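Local coordinates for cell wall surface anchor protein (Streptococcus agalactiae, PDB 4Z1P) that probably acts as a cell-surface adhesin of the antigen I/II family, carried by streptococci on the cell wall through an LPXTG motif, at residues V24-T29 and L176-V181; A50-F55 and D122-Y127; Y225-H230 and A316-N321. All coordinates share one frame; numbering follows the deposited sequence.

Contact 1: residues V24-T29 and L176-V181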
loop_
_atom_site.group_PDB
_atom_site.type_symbol
_atom_site.label_atom_id
_atom_site.label_comp_id
_atom_site.label_asym_id
_atom_site.label_seq_id
_atom_site.Cartn_x
_atom_site.Cartn_y
_atom_site.Cartn_z
ATOM N N VAL A 24 1.677 -3.409 1.537
ATOM C CA VAL A 24 0.596 -2.510 1.312
ATOM C C VAL A 24 -0.119 -2.828 0.001
ATOM O O VAL A 24 0.394 -3.516 -0.827
ATOM C CB VAL A 24 1.072 -1.020 1.249
ATOM C CG1 VAL A 24 1.816 -0.646 2.513
ATOM C CG2 VAL A 24 1.944 -0.760 0.027
ATOM N N LEU A 25 -1.263 -2.189 -0.199
ATOM C CA LEU A 25 -2.160 -2.471 -1.309
ATOM C C LEU A 25 -2.055 -1.401 -2.407
ATOM O O LEU A 25 -1.539 -0.298 -2.141
ATOM C CB LEU A 25 -3.607 -2.533 -0.806
ATOM C CG LEU A 25 -3.872 -3.766 0.068
ATOM C CD1 LEU A 25 -5.097 -3.611 0.943
ATOM C CD2 LEU A 25 -3.880 -5.082 -0.682
ATOM N N PRO A 26 -2.634 -1.677 -3.617
ATOM C CA PRO A 26 -2.446 -0.768 -4.744
ATOM C C PRO A 26 -2.935 0.602 -4.459
ATOM O O PRO A 26 -2.306 1.546 -4.945
ATOM C CB PRO A 26 -3.252 -1.415 -5.887
ATOM C CG PRO A 26 -3.155 -2.834 -5.584
ATOM C CD PRO A 26 -3.278 -2.924 -4.075
ATOM N N ASN A 27 -4.036 0.723 -3.686
ATOM C CA ASN A 27 -4.612 2.032 -3.353
ATOM C C ASN A 27 -4.018 2.720 -2.090
ATOM O O ASN A 27 -4.552 3.685 -1.629
ATOM C CB ASN A 27 -6.138 1.976 -3.252
ATOM C CG ASN A 27 -6.633 1.181 -2.043
ATOM O OD1 ASN A 27 -5.861 0.568 -1.329
ATOM N ND2 ASN A 27 -7.941 1.102 -1.901
ATOM N N ALA A 28 -2.887 2.246 -1.602
ATOM C CA ALA A 28 -2.241 2.749 -0.379
ATOM C C ALA A 28 -1.653 4.130 -0.552
ATOM O O ALA A 28 -1.254 4.479 -1.623
ATOM C CB ALA A 28 -1.105 1.799 0.005
ATOM N N THR A 29 -1.657 4.927 0.497
ATOM C CA THR A 29 -0.865 6.156 0.497
ATOM C C THR A 29 0.386 5.865 1.339
ATOM O O THR A 29 0.262 5.413 2.468
ATOM C CB THR A 29 -1.749 7.237 1.095
ATOM O OG1 THR A 29 -2.739 7.580 0.107
ATOM C CG2 THR A 29 -0.974 8.499 1.392
ATOM N N LEU A 176 4.403 -4.322 -2.435
ATOM C CA LEU A 176 3.119 -4.030 -2.988
ATOM C C LEU A 176 2.490 -5.372 -3.360
ATOM O O LEU A 176 3.046 -6.084 -4.212
ATOM C CB LEU A 176 3.269 -3.177 -4.212
ATOM C CG LEU A 176 2.033 -2.567 -4.893
ATOM C CD1 LEU A 176 1.066 -3.593 -5.489
ATOM C CD2 LEU A 176 1.325 -1.655 -3.913
ATOM N N THR A 177 1.325 -5.665 -2.755
ATOM C CA THR A 177 0.580 -6.917 -2.987
ATOM C C THR A 177 -0.699 -6.559 -3.681
ATOM O O THR A 177 -1.552 -5.829 -3.157
ATOM C CB THR A 177 0.302 -7.659 -1.702
ATOM O OG1 THR A 177 -0.407 -6.790 -0.804
ATOM C CG2 THR A 177 1.633 -8.212 -1.019
ATOM N N THR A 178 -0.831 -7.064 -4.895
ATOM C CA THR A 178 -2.024 -6.869 -5.680
ATOM C C THR A 178 -2.951 -8.073 -5.355
ATOM O O THR A 178 -2.570 -9.210 -5.548
ATOM C CB THR A 178 -1.675 -6.867 -7.192
ATOM O OG1 THR A 178 -1.042 -5.629 -7.544
ATOM C CG2 THR A 178 -2.966 -7.003 -8.050
ATOM N N PRO A 179 -4.162 -7.807 -4.913
ATOM C CA PRO A 179 -5.063 -8.939 -4.659
ATOM C C PRO A 179 -5.449 -9.663 -5.914
ATOM O O PRO A 179 -5.484 -9.064 -6.985
ATOM C CB PRO A 179 -6.272 -8.303 -4.013
ATOM C CG PRO A 179 -5.824 -6.951 -3.543
ATOM C CD PRO A 179 -4.694 -6.538 -4.401
ATOM N N GLU A 180 -5.705 -10.962 -5.778
ATOM C CA GLU A 180 -6.110 -11.833 -6.865
ATOM C C GLU A 180 -7.174 -12.822 -6.350
ATOM O O GLU A 180 -7.073 -13.295 -5.218
ATOM C CB GLU A 180 -4.897 -12.614 -7.274
ATOM C CG GLU A 180 -5.057 -13.359 -8.563
ATOM C CD GLU A 180 -3.881 -14.299 -8.809
ATOM O OE1 GLU A 180 -2.943 -14.338 -7.969
ATOM O OE2 GLU A 180 -3.892 -14.974 -9.846
ATOM N N VAL A 181 -8.184 -13.109 -7.171
ATOM C CA VAL A 181 -9.299 -14.021 -6.777
ATOM C C VAL A 181 -9.647 -14.911 -7.937
ATOM O O VAL A 181 -9.381 -14.551 -9.099
ATOM C CB VAL A 181 -10.592 -13.250 -6.440
ATOM C CG1 VAL A 181 -10.473 -12.571 -5.102
ATOM C CG2 VAL A 181 -10.985 -12.236 -7.504
#
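Leu176 pushes one branch of its side chain up against the tight turn that begins at Leu25. With CG anti to the backbone N (chi1 -172°), the side chain meets that of Val24 at about a right angle, and its CD2 stands 4.1 Å from Val24 CG2. The same methyl lies 3.6 Å from Leu25 O, a carbonyl already engaged by Ala28 N to close a type I beta turn, while the other branch of Leu176 approaches the ring of Pro26.

Leu25 and Pro26 pack on Thr177 and Pro179. Leu25 passes Thr177 at a slant, placing its CD2 3.5 Å from Thr177 O and 3.9 Å from Pro179 CG. The two prolines reach toward each other tip to tip, Pro26 CD lying 3.9 Å from Pro179 CD. Trp212, from the loop between strands 204-210 and 225-230, packs on Leu25, Thr177 and Pro179 as well.

The backbones join in a single beta bridge, Val24 with Leu176, at the end of strand 165-177, where the chain leaves one set of sheets for the next. Its strong bond is Thr177 N to Val24 O, 3.0 Å long and nearly straight at 173°; Leu176 CA also turns its hydrogen to this oxygen. Thr177 OG1, set between the backbone N and the carbonyl carbon (chi1 56°), comes within 3.4 Å of Val24 O, at most a weak bond. Thr178 OG1 instead bonds Thr150 O.

The chemistry is therefore lopsided: Val24 O is well served, whereas Thr177 O, buried with Leu25 CD2 and Pro26 CD both against it, the latter 3.5 Å away, has no polar partner in the model, a likely small energetic cost in a contact whose side chains meet mostly through hydrocarbon.

Contact 2: residues A50-F55 and D122-Y127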
loop_
_atom_site.group_PDB
_atom_site.type_symbol
_atom_site.label_atom_id
_atom_site.label_comp_id
_atom_site.label_asym_id
_atom_site.label_seq_id
_atom_site.Cartn_x
_atom_site.Cartn_y
_atom_site.Cartn_z
ATOM N N ALA A 50 31.999 27.829 3.471
ATOM C CA ALA A 50 31.245 26.625 3.750
ATOM C C ALA A 50 29.732 26.896 3.706
ATOM O O ALA A 50 28.946 26.142 3.115
ATOM C CB ALA A 50 31.643 26.108 5.108
ATOM N N ILE A 51 29.331 27.984 4.346
ATOM C CA ILE A 51 27.915 28.331 4.474
ATOM C C ILE A 51 27.364 28.581 3.083
ATOM O O ILE A 51 26.232 28.157 2.785
ATOM C CB ILE A 51 27.742 29.553 5.382
ATOM C CG1 ILE A 51 28.063 29.156 6.834
ATOM C CG2 ILE A 51 26.370 30.156 5.224
ATOM C CD1 ILE A 51 28.588 30.306 7.670
ATOM N N ALA A 52 28.161 29.219 2.244
ATOM C CA ALA A 52 27.755 29.497 0.872
ATOM C C ALA A 52 27.448 28.234 0.036
ATOM O O ALA A 52 26.680 28.305 -0.924
ATOM C CB ALA A 52 28.755 30.427 0.169
ATOM N N LYS A 53 27.987 27.068 0.360
ATOM C CA LYS A 53 27.608 25.852 -0.358
ATOM C C LYS A 53 26.169 25.374 -0.049
ATOM O O LYS A 53 25.629 24.470 -0.654
ATOM C CB LYS A 53 28.623 24.769 -0.062
ATOM C CG LYS A 53 30.008 25.169 -0.532
ATOM C CD LYS A 53 31.033 24.071 -0.362
ATOM C CE LYS A 53 32.326 24.372 -1.153
ATOM N NZ LYS A 53 33.020 23.060 -1.376
ATOM N N GLY A 54 25.582 25.927 0.979
ATOM C CA GLY A 54 24.171 25.694 1.298
ATOM C C GLY A 54 23.784 24.380 1.905
ATOM O O GLY A 54 24.611 23.684 2.494
ATOM N N PHE A 55 22.494 24.060 1.768
ATOM C CA PHE A 55 21.898 22.953 2.488
ATOM C C PHE A 55 20.876 22.397 1.542
ATOM O O PHE A 55 19.905 23.122 1.153
ATOM C CB PHE A 55 21.256 23.409 3.817
ATOM C CG PHE A 55 22.217 24.172 4.663
ATOM C CD1 PHE A 55 23.221 23.510 5.357
ATOM C CD2 PHE A 55 22.253 25.523 4.589
ATOM C CE1 PHE A 55 24.202 24.247 6.033
ATOM C CE2 PHE A 55 23.194 26.293 5.284
ATOM C CZ PHE A 55 24.217 25.653 5.997
ATOM N N ASP A 122 18.170 30.946 0.814
ATOM C CA ASP A 122 19.117 31.930 1.320
ATOM C C ASP A 122 20.002 31.212 2.340
ATOM O O ASP A 122 19.627 31.104 3.498
ATOM C CB ASP A 122 18.394 33.066 2.010
ATOM C CG ASP A 122 19.348 34.154 2.506
ATOM O OD1 ASP A 122 20.533 33.874 2.783
ATOM O OD2 ASP A 122 18.835 35.256 2.691
ATOM N N PRO A 123 21.151 30.714 1.891
ATOM C CA PRO A 123 21.926 29.749 2.780
ATOM C C PRO A 123 22.402 30.423 4.067
ATOM O O PRO A 123 22.288 29.863 5.143
ATOM C CB PRO A 123 23.074 29.345 1.941
ATOM C CG PRO A 123 22.742 29.728 0.570
ATOM C CD PRO A 123 21.583 30.667 0.502
ATOM N N GLN A 124 22.745 31.714 3.965
ATOM C CA GLN A 124 23.152 32.470 5.140
ATOM C C GLN A 124 22.046 32.656 6.155
ATOM O O GLN A 124 22.248 32.430 7.366
ATOM C CB GLN A 124 23.780 33.831 4.712
ATOM C CG GLN A 124 25.045 33.736 3.866
ATOM C CD GLN A 124 24.864 33.347 2.370
ATOM O OE1 GLN A 124 23.784 33.504 1.767
ATOM N NE2 GLN A 124 25.943 32.841 1.769
ATOM N N ALA A 125 20.846 33.042 5.750
ATOM C CA ALA A 125 19.725 33.160 6.680
ATOM C C ALA A 125 19.278 31.844 7.246
ATOM O O ALA A 125 18.905 31.730 8.398
ATOM C CB ALA A 125 18.513 33.810 5.983
ATOM N N PHE A 126 19.270 30.811 6.414
ATOM C CA PHE A 126 18.871 29.496 6.841
ATOM C C PHE A 126 19.887 28.911 7.836
ATOM O O PHE A 126 19.517 28.234 8.850
ATOM C CB PHE A 126 18.708 28.625 5.628
ATOM C CG PHE A 126 18.049 27.320 5.901
ATOM C CD1 PHE A 126 16.689 27.248 6.002
ATOM C CD2 PHE A 126 18.807 26.147 6.065
ATOM C CE1 PHE A 126 16.052 26.055 6.281
ATOM C CE2 PHE A 126 18.169 24.937 6.360
ATOM C CZ PHE A 126 16.790 24.908 6.463
ATOM N N TYR A 127 21.140 29.135 7.538
ATOM C CA TYR A 127 22.203 28.746 8.476
ATOM C C TYR A 127 21.999 29.417 9.844
ATOM O O TYR A 127 21.985 28.779 10.888
ATOM C CB TYR A 127 23.527 29.197 7.908
ATOM C CG TYR A 127 24.664 29.068 8.860
ATOM C CD1 TYR A 127 25.216 27.821 9.129
ATOM C CD2 TYR A 127 25.254 30.207 9.449
ATOM C CE1 TYR A 127 26.302 27.680 9.988
ATOM C CE2 TYR A 127 26.357 30.068 10.337
ATOM C CZ TYR A 127 26.859 28.796 10.601
ATOM O OH TYR A 127 27.955 28.610 11.443
#
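Gly54 and Pro123 bring the two backbones within 4.9 Å at their CA atoms, while Ile51, a turn earlier in its helix, and Gln124 stand 6.3 Å apart. Ile51 carries much of the packing. Its side chain crosses that of Tyr127 at about a right angle, with CG1 3.7 Å from the centroid of the Tyr127 ring and only 2° off the ring normal, a CH-pi contact centred on the face; CD1 continues across the same face to 3.5 Å from Tyr127 CE2. CG of Tyr127 stands anti to its backbone N (chi1 170°), and the hydroxyl is hydrogen-bonded to Ala46 N.

Both helices adjoin neighbouring strands of one antiparallel five-stranded sheet: helix 48-52 runs into strand 55-61, and strand 115-120 leads to helix 123-131. The contact thus packs two short helices together at one end of a beta-sandwich. Asp122 is the N-cap of the second helix; Ala125 N meets its OD1 at 3.1 Å, from above the carboxylate plane. Gly54 is the first residue after the other helix to depart from helical angles, and its positive phi by itself favours glycine.

Pro123 CB settles 3.5 Å from Ile51 O, an oxygen that already accepts Gly54 N. Phe55 turns the edge of its ring to Pro123 O, with CE2 3.7 Å from that oxygen. The rings of Phe55 and Phe126 meet obliquely, planes at 40°, and touch at the two CD2 atoms, 3.8 Å apart. Toward solvent, the bent chain of Gln124 lays NE2 against Ala52 CA and CB.

Contact 3: residues Y225-H230 and A316-N321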
loop_
_atom_site.group_PDB
_atom_site.type_symbol
_atom_site.label_atom_id
_atom_site.label_comp_id
_atom_site.label_asym_id
_atom_site.label_seq_id
_atom_site.Cartn_x
_atom_site.Cartn_y
_atom_site.Cartn_z
ATOM N N TYR A 225 -13.736 -6.865 3.216
ATOM C CA TYR A 225 -13.367 -8.094 2.537
ATOM C C TYR A 225 -14.683 -8.664 2.035
ATOM O O TYR A 225 -15.486 -9.159 2.812
ATOM C CB TYR A 225 -12.585 -9.010 3.486
ATOM C CG TYR A 225 -12.008 -10.283 2.881
ATOM C CD1 TYR A 225 -12.833 -11.367 2.486
ATOM C CD2 TYR A 225 -10.643 -10.422 2.695
ATOM C CE1 TYR A 225 -12.271 -12.503 1.932
ATOM C CE2 TYR A 225 -10.075 -11.552 2.167
ATOM C CZ TYR A 225 -10.916 -12.612 1.794
ATOM O OH TYR A 225 -10.336 -13.748 1.230
ATOM N N LYS A 226 -14.967 -8.542 0.743
ATOM C CA LYS A 226 -16.280 -8.948 0.310
ATOM C C LYS A 226 -16.319 -9.418 -1.094
ATOM O O LYS A 226 -15.451 -9.079 -1.885
ATOM C CB LYS A 226 -17.250 -7.810 0.525
ATOM C CG LYS A 226 -17.356 -6.839 -0.577
ATOM C CD LYS A 226 -18.498 -5.857 -0.301
ATOM C CE LYS A 226 -18.391 -4.755 -1.316
ATOM N NZ LYS A 226 -19.375 -3.666 -1.145
ATOM N N PHE A 227 -17.297 -10.276 -1.387
ATOM C CA PHE A 227 -17.538 -10.768 -2.733
ATOM C C PHE A 227 -18.861 -10.227 -3.227
ATOM O O PHE A 227 -19.816 -10.216 -2.487
ATOM C CB PHE A 227 -17.670 -12.297 -2.737
ATOM C CG PHE A 227 -16.556 -13.036 -2.046
ATOM C CD1 PHE A 227 -16.551 -13.222 -0.669
ATOM C CD2 PHE A 227 -15.579 -13.642 -2.776
ATOM C CE1 PHE A 227 -15.549 -13.976 -0.036
ATOM C CE2 PHE A 227 -14.588 -14.406 -2.157
ATOM C CZ PHE A 227 -14.569 -14.561 -0.789
ATOM N N VAL A 228 -18.904 -9.773 -4.479
ATOM C CA VAL A 228 -20.140 -9.436 -5.172
ATOM C C VAL A 228 -20.251 -10.333 -6.436
ATOM O O VAL A 228 -19.397 -10.326 -7.292
ATOM C CB VAL A 228 -20.228 -7.937 -5.534
ATOM C CG1 VAL A 228 -21.564 -7.629 -6.184
ATOM C CG2 VAL A 228 -20.035 -7.054 -4.294
ATOM N N ASP A 229 -21.295 -11.166 -6.530
ATOM C CA ASP A 229 -21.406 -12.125 -7.648
ATOM C C ASP A 229 -22.707 -11.763 -8.366
ATOM O O ASP A 229 -23.763 -11.647 -7.744
ATOM C CB ASP A 229 -21.427 -13.543 -7.095
ATOM C CG ASP A 229 -21.311 -14.588 -8.191
ATOM O OD1 ASP A 229 -22.210 -14.629 -9.085
ATOM O OD2 ASP A 229 -20.304 -15.306 -8.182
ATOM N N HIS A 230 -22.666 -11.628 -9.676
ATOM C CA HIS A 230 -23.884 -11.262 -10.410
ATOM C C HIS A 230 -24.289 -12.575 -11.044
ATOM O O HIS A 230 -23.611 -13.109 -11.929
ATOM C CB HIS A 230 -23.599 -10.162 -11.408
ATOM C CG HIS A 230 -22.633 -9.158 -10.868
ATOM N ND1 HIS A 230 -21.270 -9.411 -10.789
ATOM C CD2 HIS A 230 -22.833 -7.945 -10.299
ATOM C CE1 HIS A 230 -20.672 -8.381 -10.221
ATOM N NE2 HIS A 230 -21.594 -7.480 -9.921
ATOM N N ALA A 316 -17.423 -12.964 -10.618
ATOM C CA ALA A 316 -17.548 -12.256 -9.338
ATOM C C ALA A 316 -16.528 -11.124 -9.260
ATOM O O ALA A 316 -15.490 -11.185 -9.927
ATOM C CB ALA A 316 -17.375 -13.229 -8.186
ATOM N N ASP A 317 -16.865 -10.104 -8.503
ATOM C CA ASP A 317 -15.941 -9.048 -8.083
ATOM C C ASP A 317 -15.566 -9.315 -6.625
ATOM O O ASP A 317 -16.370 -9.880 -5.855
ATOM C CB ASP A 317 -16.645 -7.705 -8.113
ATOM C CG ASP A 317 -17.174 -7.312 -9.505
ATOM O OD1 ASP A 317 -16.594 -7.674 -10.524
ATOM O OD2 ASP A 317 -18.192 -6.618 -9.530
ATOM N N PHE A 318 -14.385 -8.843 -6.227
ATOM C CA PHE A 318 -13.878 -9.005 -4.882
ATOM C C PHE A 318 -13.329 -7.669 -4.455
ATOM O O PHE A 318 -12.618 -7.033 -5.254
ATOM C CB PHE A 318 -12.742 -10.026 -4.908
ATOM C CG PHE A 318 -12.052 -10.193 -3.597
ATOM C CD1 PHE A 318 -12.650 -10.892 -2.552
ATOM C CD2 PHE A 318 -10.851 -9.575 -3.376
ATOM C CE1 PHE A 318 -12.004 -11.022 -1.337
ATOM C CE2 PHE A 318 -10.183 -9.720 -2.170
ATOM C CZ PHE A 318 -10.764 -10.433 -1.147
ATOM N N PHE A 319 -13.636 -7.246 -3.234
ATOM C CA PHE A 319 -13.147 -5.974 -2.698
ATOM C C PHE A 319 -12.392 -6.233 -1.410
ATOM O O PHE A 319 -12.918 -6.887 -0.496
ATOM C CB PHE A 319 -14.299 -5.020 -2.392
ATOM C CG PHE A 319 -15.102 -4.631 -3.591
ATOM C CD1 PHE A 319 -16.006 -5.527 -4.154
ATOM C CD2 PHE A 319 -14.972 -3.365 -4.142
ATOM C CE1 PHE A 319 -16.760 -5.171 -5.257
ATOM C CE2 PHE A 319 -15.692 -3.005 -5.264
ATOM C CZ PHE A 319 -16.613 -3.910 -5.812
ATOM N N VAL A 320 -11.176 -5.704 -1.308
ATOM C CA VAL A 320 -10.450 -5.704 -0.053
ATOM C C VAL A 320 -9.892 -4.274 0.150
ATOM O O VAL A 320 -9.203 -3.759 -0.719
ATOM C CB VAL A 320 -9.359 -6.781 0.002
ATOM C CG1 VAL A 320 -8.388 -6.700 -1.172
ATOM C CG2 VAL A 320 -8.576 -6.710 1.308
ATOM N N ASN A 321 -10.311 -3.646 1.255
ATOM C CA ASN A 321 -9.958 -2.274 1.616
ATOM C C ASN A 321 -10.025 -1.371 0.419
ATOM O O ASN A 321 -9.131 -0.581 0.178
ATOM C CB ASN A 321 -8.565 -2.251 2.252
ATOM C CG ASN A 321 -8.564 -2.737 3.673
ATOM O OD1 ASN A 321 -9.517 -3.435 4.168
ATOM N ND2 ASN A 321 -7.475 -2.424 4.357
#
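Val228 O receives Asp317 N at 2.8 Å, the donor lying nearly in line with the carbonyl, and the same oxygen is approached by the CA-H of Ala316 at 3.4 Å from carbon to oxygen. This is one of four backbone bonds that pair strands 225-230 and 311-320, antiparallel neighbours within a five-stranded sheet. The sheet belongs to the second beta-sandwich of the chain, consistent with the DE-variant immunoglobulin-like fold of antigen I/II C-terminal domains. Lys226 with Phe319 and Val228 with Asp317 are the hydrogen-bonded pairs; Tyr225 with Val320, Phe227 with Phe318 and Asp229 with Ala316 are non-hydrogen-bonded.

On the face bearing Tyr225, Phe227 and Phe318, an aromatic cluster forms. Phe318, its CG anti to the backbone N (chi1 175°), turns two parts of its rim to two ring faces, CZ and CE1 to Tyr225 and CD1 to Phe227. Its CZ sits 3.6 Å from Tyr225 CE2, with the planes at 86°, and its CD1 lies 4.0 Å from Phe227 CD2, with the planes at 63°; both are edge-to-face pairs. Tyr225 OH is hydrogen-bonded to Trp212 O and Ala298 N. Leu209 of strand 204-210, in the facing sheet, packs on Phe227.

The other face mixes charge with hydrocarbon. The extended chain of Lys226 runs past Phe319, with CE 3.8 Å from Phe319 CD1; NZ, 5.0 Å from the ring centroid, offers at most a weak cation-pi attraction. Val228 CG2 touches Phe319 CE1 at 3.9 Å. Farther along, the side chains of His230 and Asp317 cross at about a right angle. The carboxylate's negative charge would probably favour a protonated imidazole. It is a carbon of the His230 ring edge, CE1, that comes closest to Asp317 OD2, at 3.1 Å.

Overall arrangement
Contacts 1 and 3 adjoin, their centres about 14 Å apart: Asn27 ND2 probably bonds Asn321 O, and Pro179 and Val181 pack on Val320 and Phe318. Together they tie the exit from the first sandwich to the second. Contact 2 stands apart, its centre about 43 Å from that of contact 1 and about 55 Å from that of contact 3, which lies on the opposite side of the chain's centre. Contacts 2 and 3 are largely buried, contact 1 partly so. Their chemistry follows their places: regular strand pairing with an aromatic cluster inside a sheet, side-chain packing between helices at a sandwich end, and one bridge with proline and leucine contacts at the junction.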